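Local coordinates for putative alpha-L-fucosidase (Bacteroides thetaiotaomicron VPI-5482, PDB 3GZA) that probably hydrolyses alpha-L-fucosides, releasing L-fucose, as a putatively exported member of glycosyl hydrolase family 29, at the interface of chains A and B. Sequence-based numbering; all coordinates share one arbitrary frame. Chains: chain A/B, putative alpha-L-fucosidase.

The interface of chains A and B. Residues chain A 138-140, 145; chain B 145-146, 150-151, 154.
A salt bridge from A:Glu145 to B:Arg154, flanked by the ring of B:Phe150, forms part of a two-fold symmetric interface between two copies of the protein; exchanging the chains gives its twin, so the patch helps join the two copies of the deposited assembly, although the structure alone does not show that the pair is the biological form. NH1 of the B:Arg154 guanidinium donates to the carboxylate oxygen OE1 of A:Glu145 at 3.2 Å, a fairly straight bond (162° at the hydrogen). The acceptor lies near the guanidinium plane, yet NH1 approaches tilted out of the carboxylate plane, and the two flat groups stand 83° apart. The oxygen of water 1 lies 2.6 Å from OE1 of A:Glu145 and also pairs with the backbone N of B:Ala151, and thus ties the carboxylate to the first turn of the helix. On its own chain, NH2 of B:Arg154 donates to the carbonyl O of B:Glu145 at 2.7 Å, helping to fix the rotation of the guanidinium. CA of A:Gly138 sits over one guanidinium face, while NH1 lies above the centre of the B:Phe150 ring. With CG anti to the backbone N (chi1 -174°), B:Phe150 reaches into chain A and sets CZ 3.5 Å from CA of A:Gly138. CD2 of B:Phe150 packs 3.7 Å from the carboxyl carbon CD of A:Glu145, and the ring also borders CB of A:His140. A leucine in place of B:Arg154 would probably leave the A:Glu145 carboxylate without its cationic mate and the B:Glu145 carbonyl without this donor, and uncover a face of the B:Phe150 ring. B:Phe150, B:Ala151 and B:Arg154 project from the start of helix 149-171, just after the loop of B:Glu145 and B:Gly146; the opposing chain contributes A:Gly138, short strand 139-140 and A:Glu145, which follows strand 143-144.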
loop_
_atom_site.group_PDB
_atom_site.type_symbol
_atom_site.label_atom_id
_atom_site.label_comp_id
_atom_site.label_asym_id
_atom_site.label_seq_id
_atom_site.Cartn_x
_atom_site.Cartn_y
_atom_site.Cartn_z
ATOM N N GLY A 138 8.148 -2.908 -4.153
ATOM C CA GLY A 138 9.029 -3.485 -5.135
ATOM C C GLY A 138 10.084 -2.521 -5.661
ATOM O O GLY A 138 10.410 -2.585 -6.846
ATOM N N ILE A 139 10.604 -1.640 -4.805
ATOM C CA ILE A 139 11.652 -0.703 -5.214
ATOM C C ILE A 139 12.980 -1.176 -4.600
ATOM O O ILE A 139 13.051 -1.401 -3.385
ATOM C CB ILE A 139 11.352 0.710 -4.716
ATOM C CG1 ILE A 139 9.927 1.132 -5.115
ATOM C CG2 ILE A 139 12.455 1.665 -5.199
ATOM C CD1 ILE A 139 9.629 1.164 -6.614
ATOM N N HIS A 140 14.024 -1.288 -5.428
ATOM C CA HIS A 140 15.332 -1.747 -4.969
ATOM C C HIS A 140 16.352 -0.804 -5.583
ATOM O O HIS A 140 16.429 -0.695 -6.799
ATOM C CB HIS A 140 15.574 -3.173 -5.452
ATOM C CG HIS A 140 16.684 -3.907 -4.728
ATOM N ND1 HIS A 140 16.562 -4.309 -3.412
ATOM C CD2 HIS A 140 17.891 -4.347 -5.144
ATOM C CE1 HIS A 140 17.658 -4.968 -3.053
ATOM N NE2 HIS A 140 18.484 -5.000 -4.082
ATOM N N GLU A 145 11.148 -2.742 -9.826
ATOM C CA GLU A 145 11.527 -3.972 -10.476
ATOM C C GLU A 145 10.597 -4.294 -11.609
ATOM O O GLU A 145 9.407 -4.051 -11.498
ATOM C CB GLU A 145 11.476 -5.107 -9.483
ATOM C CG GLU A 145 12.507 -4.950 -8.414
ATOM C CD GLU A 145 13.208 -6.210 -8.135
ATOM O OE1 GLU A 145 12.502 -7.226 -7.926
ATOM O OE2 GLU A 145 14.452 -6.134 -8.080
ATOM N N GLU B 145 6.951 -8.939 -10.638
ATOM C CA GLU B 145 7.973 -8.753 -11.641
ATOM C C GLU B 145 9.352 -8.578 -11.025
ATOM O O GLU B 145 9.468 -8.088 -9.910
ATOM C CB GLU B 145 7.624 -7.556 -12.512
ATOM C CG GLU B 145 6.265 -7.671 -13.209
ATOM C CD GLU B 145 6.084 -8.916 -14.119
ATOM O OE1 GLU B 145 7.064 -9.627 -14.496
ATOM O OE2 GLU B 145 4.908 -9.194 -14.436
ATOM N N GLY B 146 10.379 -8.936 -11.772
ATOM C CA GLY B 146 11.754 -8.862 -11.292
ATOM C C GLY B 146 12.419 -10.206 -11.472
ATOM O O GLY B 146 11.756 -11.226 -11.544
ATOM N N PHE B 150 13.877 -10.917 -4.553
ATOM C CA PHE B 150 12.908 -9.912 -4.164
ATOM C C PHE B 150 11.551 -10.151 -4.795
ATOM O O PHE B 150 10.538 -10.173 -4.112
ATOM C CB PHE B 150 13.509 -8.513 -4.469
ATOM C CG PHE B 150 12.684 -7.324 -3.981
ATOM C CD1 PHE B 150 11.751 -7.380 -2.946
ATOM C CD2 PHE B 150 12.992 -6.088 -4.483
ATOM C CE1 PHE B 150 11.089 -6.247 -2.476
ATOM C CE2 PHE B 150 12.325 -4.947 -4.034
ATOM C CZ PHE B 150 11.371 -5.035 -3.057
ATOM N N ALA B 151 11.527 -10.393 -6.107
ATOM C CA ALA B 151 10.302 -10.651 -6.820
ATOM C C ALA B 151 9.642 -11.962 -6.272
ATOM O O ALA B 151 8.451 -11.976 -6.015
ATOM C CB ALA B 151 10.603 -10.772 -8.319
ATOM N N ARG B 154 8.048 -11.117 -2.876
ATOM C CA ARG B 154 6.849 -10.329 -3.034
ATOM C C ARG B 154 5.678 -11.173 -3.576
ATOM O O ARG B 154 4.537 -10.963 -3.171
ATOM C CB ARG B 154 7.096 -9.116 -3.954
ATOM C CG ARG B 154 8.060 -8.062 -3.387
ATOM C CD ARG B 154 7.791 -6.685 -4.009
ATOM N NE ARG B 154 7.663 -6.780 -5.472
ATOM C CZ ARG B 154 8.660 -7.019 -6.340
ATOM N NH1 ARG B 154 9.930 -7.194 -5.981
ATOM N NH2 ARG B 154 8.381 -7.080 -7.611
HETATM O O HOH W 1 13.774 -9.488 -7.919
#